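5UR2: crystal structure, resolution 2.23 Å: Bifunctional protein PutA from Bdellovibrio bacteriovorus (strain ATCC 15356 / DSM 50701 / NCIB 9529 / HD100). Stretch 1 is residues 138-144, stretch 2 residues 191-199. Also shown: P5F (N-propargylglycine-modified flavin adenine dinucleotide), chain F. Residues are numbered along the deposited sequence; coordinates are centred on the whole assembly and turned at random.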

# COMPACT_ATOMS: atom_id res chain seq x y z
N MET B 138 48.45 -32.95 31.62
CA MET B 138 47.63 -32.60 30.47
C MET B 138 48.54 -32.25 29.30
O MET B 138 49.55 -31.56 29.47
CB MET B 138 46.72 -31.38 30.76
CG MET B 138 45.64 -31.60 31.81
SD MET B 138 44.53 -30.18 32.00
CE MET B 138 45.62 -28.91 32.65
N THR B 139 48.16 -32.70 28.10
CA THR B 139 48.89 -32.30 26.91
C THR B 139 48.08 -31.22 26.17
O THR B 139 47.15 -30.64 26.74
CB THR B 139 49.22 -33.53 26.04
OG1 THR B 139 49.91 -33.11 24.86
CG2 THR B 139 47.97 -34.29 25.65
N PHE B 140 48.42 -30.97 24.91
CA PHE B 140 47.93 -29.78 24.24
C PHE B 140 47.85 -30.04 22.74
O PHE B 140 48.47 -30.97 22.22
CB PHE B 140 48.84 -28.57 24.51
CG PHE B 140 50.24 -28.72 23.94
CD1 PHE B 140 50.50 -28.39 22.60
CD2 PHE B 140 51.28 -29.22 24.72
CE1 PHE B 140 51.78 -28.54 22.07
CE2 PHE B 140 52.56 -29.38 24.19
CZ PHE B 140 52.82 -29.03 22.88
N THR B 141 47.11 -29.18 22.05
CA THR B 141 47.24 -29.03 20.61
C THR B 141 47.26 -27.54 20.34
O THR B 141 46.40 -26.81 20.84
CB THR B 141 46.13 -29.74 19.82
OG1 THR B 141 46.37 -29.60 18.41
CG2 THR B 141 44.73 -29.19 20.15
N VAL B 142 48.31 -27.06 19.62
CA VAL B 142 48.50 -25.63 19.40
C VAL B 142 47.81 -25.19 18.12
O VAL B 142 47.93 -25.85 17.08
CB VAL B 142 50.00 -25.27 19.39
CG1 VAL B 142 50.16 -23.82 19.00
CG2 VAL B 142 50.60 -25.49 20.75
N ASP B 143 47.10 -24.06 18.18
CA ASP B 143 46.46 -23.49 17.01
C ASP B 143 46.78 -22.01 16.92
O ASP B 143 46.70 -21.29 17.93
CB ASP B 143 44.95 -23.70 17.03
CG ASP B 143 44.26 -23.07 15.82
OD1 ASP B 143 44.34 -23.64 14.71
OD2 ASP B 143 43.64 -22.00 15.98
N ILE B 144 47.17 -21.55 15.73
CA ILE B 144 47.52 -20.15 15.52
C ILE B 144 46.27 -19.40 15.08
O ILE B 144 45.79 -19.58 13.96
CB ILE B 144 48.64 -20.01 14.48
CG1 ILE B 144 49.85 -20.83 14.94
CG2 ILE B 144 49.04 -18.55 14.32
CD1 ILE B 144 50.94 -20.95 13.91
N PRO B 191 53.19 -38.65 19.96
CA PRO B 191 53.88 -37.37 19.79
C PRO B 191 53.65 -36.49 21.01
O PRO B 191 52.55 -36.44 21.55
CB PRO B 191 53.25 -36.79 18.53
CG PRO B 191 52.71 -37.99 17.79
CD PRO B 191 52.28 -38.95 18.84
N LYS B 192 54.72 -35.84 21.47
CA LYS B 192 54.59 -34.86 22.53
C LYS B 192 54.13 -33.50 22.02
O LYS B 192 53.72 -32.65 22.84
CB LYS B 192 55.93 -34.68 23.26
CG LYS B 192 56.35 -35.87 24.06
CD LYS B 192 57.71 -35.61 24.68
CE LYS B 192 58.30 -36.88 25.24
NZ LYS B 192 58.91 -37.62 24.11
N VAL B 193 54.18 -33.26 20.71
CA VAL B 193 53.82 -31.99 20.11
C VAL B 193 52.71 -32.23 19.10
O VAL B 193 52.80 -33.16 18.29
CB VAL B 193 55.03 -31.31 19.44
CG1 VAL B 193 54.58 -30.06 18.68
CG2 VAL B 193 56.08 -30.97 20.47
N ASN B 194 51.67 -31.40 19.15
CA ASN B 194 50.44 -31.60 18.40
C ASN B 194 49.99 -30.22 17.93
O ASN B 194 49.83 -29.32 18.76
CB ASN B 194 49.39 -32.28 19.29
CG ASN B 194 48.12 -32.69 18.54
OD1 ASN B 194 47.49 -31.88 17.85
ND2 ASN B 194 47.71 -33.95 18.72
N VAL B 195 49.82 -30.03 16.63
CA VAL B 195 49.38 -28.74 16.12
C VAL B 195 48.11 -28.94 15.30
O VAL B 195 47.90 -29.99 14.67
CB VAL B 195 50.46 -27.99 15.29
CG1 VAL B 195 51.78 -27.93 16.05
CG2 VAL B 195 50.63 -28.58 13.89
N SER B 196 47.23 -27.93 15.35
CA SER B 196 45.98 -27.90 14.61
C SER B 196 46.05 -26.81 13.57
O SER B 196 46.53 -25.71 13.85
CB SER B 196 44.78 -27.65 15.53
OG SER B 196 44.58 -28.75 16.40
N VAL B 197 45.54 -27.12 12.37
CA VAL B 197 45.63 -26.29 11.19
C VAL B 197 44.24 -25.97 10.62
O VAL B 197 43.41 -26.87 10.48
CB VAL B 197 46.49 -26.98 10.11
CG1 VAL B 197 46.60 -26.12 8.86
CG2 VAL B 197 47.88 -27.28 10.67
N LYS B 198 44.02 -24.71 10.25
CA LYS B 198 42.76 -24.28 9.64
C LYS B 198 42.99 -24.24 8.15
O LYS B 198 43.87 -23.49 7.65
CB LYS B 198 42.29 -22.93 10.20
CG LYS B 198 41.03 -22.85 11.07
CD LYS B 198 41.07 -23.12 12.57
CE LYS B 198 39.79 -23.64 13.22
NZ LYS B 198 39.79 -23.98 14.64
N MET B 199 42.25 -25.05 7.40
CA MET B 199 42.51 -25.22 5.98
C MET B 199 42.37 -23.92 5.17
O MET B 199 43.26 -23.57 4.40
CB MET B 199 41.59 -26.29 5.37
CG MET B 199 41.97 -26.66 3.93
SD MET B 199 40.84 -27.78 3.11
CE MET B 199 39.37 -26.75 2.96
PA P5F F . 27.43 -28.98 24.83
O1A P5F F . 27.07 -30.40 25.37
O2A P5F F . 26.83 -27.84 25.49
O5B P5F F . 27.02 -28.71 23.41
C5B P5F F . 26.89 -27.43 22.81
C4B P5F F . 26.80 -27.61 21.29
O4B P5F F . 25.57 -28.14 20.85
C3B P5F F . 26.99 -26.39 20.44
O3B P5F F . 28.31 -26.02 20.33
C2B P5F F . 26.41 -26.79 19.15
O2B P5F F . 27.33 -27.54 18.45
C1B P5F F . 25.28 -27.67 19.56
N9A P5F F . 24.00 -27.02 19.61
C8A P5F F . 23.63 -25.90 20.35
N7A P5F F . 22.34 -25.63 20.11
C5A P5F F . 21.81 -26.57 19.22
C6A P5F F . 20.57 -26.78 18.62
N6A P5F F . 19.47 -25.91 18.91
N1A P5F F . 20.39 -27.80 17.76
C2A P5F F . 21.40 -28.65 17.47
N3A P5F F . 22.63 -28.45 18.02
C4A P5F F . 22.87 -27.46 18.88
N1 P5F F . 34.05 -27.00 16.54
C2 P5F F . 34.07 -27.08 15.10
O2 P5F F . 32.89 -26.91 14.42
N3 P5F F . 35.29 -27.35 14.39
C4 P5F F . 36.52 -27.53 15.06
O4 P5F F . 37.68 -27.79 14.31
C4X P5F F . 36.50 -27.43 16.58
N5 P5F F . 37.74 -27.47 17.37
C5X P5F F . 37.58 -27.81 18.80
C6 P5F F . 38.73 -28.40 19.55
C7 P5F F . 38.55 -28.81 20.90
C7M P5F F . 39.72 -29.41 21.65
C8 P5F F . 37.29 -28.65 21.54
C8M P5F F . 37.07 -29.08 22.97
C9 P5F F . 36.20 -28.09 20.84
C9A P5F F . 36.37 -27.66 19.42
N10 P5F F . 35.24 -27.10 18.69
C10 P5F F . 35.30 -27.17 17.25
C1' P5F F . 33.99 -26.65 19.35
C2' P5F F . 33.03 -27.81 19.63
O2' P5F F . 32.54 -28.27 18.42
C3' P5F F . 31.85 -27.47 20.54
O3' P5F F . 31.09 -26.49 19.93
C4' P5F F . 32.24 -26.95 21.92
O4' P5F F . 33.46 -27.52 22.24
C5' P5F F . 31.17 -27.14 23.02
O5' P5F F . 30.49 -28.38 22.95
P P5F F . 30.10 -29.31 24.22
O1P P5F F . 29.99 -30.86 24.00
O2P P5F F . 31.14 -28.79 25.28
O3P P5F F . 28.84 -28.49 24.89
C21 P5F F . 38.64 -25.18 16.48
C22 P5F F . 38.28 -26.41 16.92
C23 P5F F . 38.85 -24.90 14.98

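Lys 198, at the end of this contact, is covalently joined to the modified flavin: its NZ lies 1.4 Å from C23 of P5F, a bonding distance that ties the second stretch to the modified cofactor. The same side chain still brushes the first stretch on its way out, with CD 3.9 Å from OD1 of Asp 143. Its chi1 of -112° falls between the usual wells, while chi3 and chi4 are both t and carry the amine out to the flavin.

Behind this link lies a textbook case of two parallel strands, distant in sequence, joined by a short ladder and reinforced by polar side chains. In a parallel pair, one residue can reach the other strand with both its NH and its CO, bonding to the residues that flank its partner. Val 142 does so here. Its N donates to O of Asn 194 at 2.9 Å, and its O accepts from N of Ser 196 at 2.8 Å, the latter bond almost straight at 175°. Val 195, the residue between, sits opposite Val 142 with a CA-CA separation of 4.6 Å, and its CA approaches O of Val 142 at 3.4 Å. A similar CA-H...O contact brings CA of Thr 141 to within 3.2 Å of O of Asn 194, so each of these carbonyls receives a CA-H contact as well as an NH bond.

Side chains add a second polar layer. OG of Ser 196 donates to OG1 of Thr 141 at 2.8 Å, and OG1 of Thr 141 donates in turn to OD1 of Asn 194 at 2.6 Å. A hydroxyl suits the middle of such a chain because it can accept and donate at once; the amide oxygen of Asn 194 suits its end as an acceptor. All three residues are buried, where satisfying polar groups matters most. Val 142 and Val 195 place their side chains together on the face opposite Ser 196, and their branched, apolar shape is well suited to a buried strand.

Toward the start of the contact the pairing gives way to packing. Phe 140, with chi1 in p, brings CZ to 3.7 Å from O of Lys 192 and 4.5 Å from CG2 of Val 193, so its buried ring covers backbone as well as an apolar side chain. Not every close approach is a bond: OD1 of Asp 143 lies 3.1 Å from O of Ser 196, but both are acceptors. Altogether the two stretches bury 445 Å² between them.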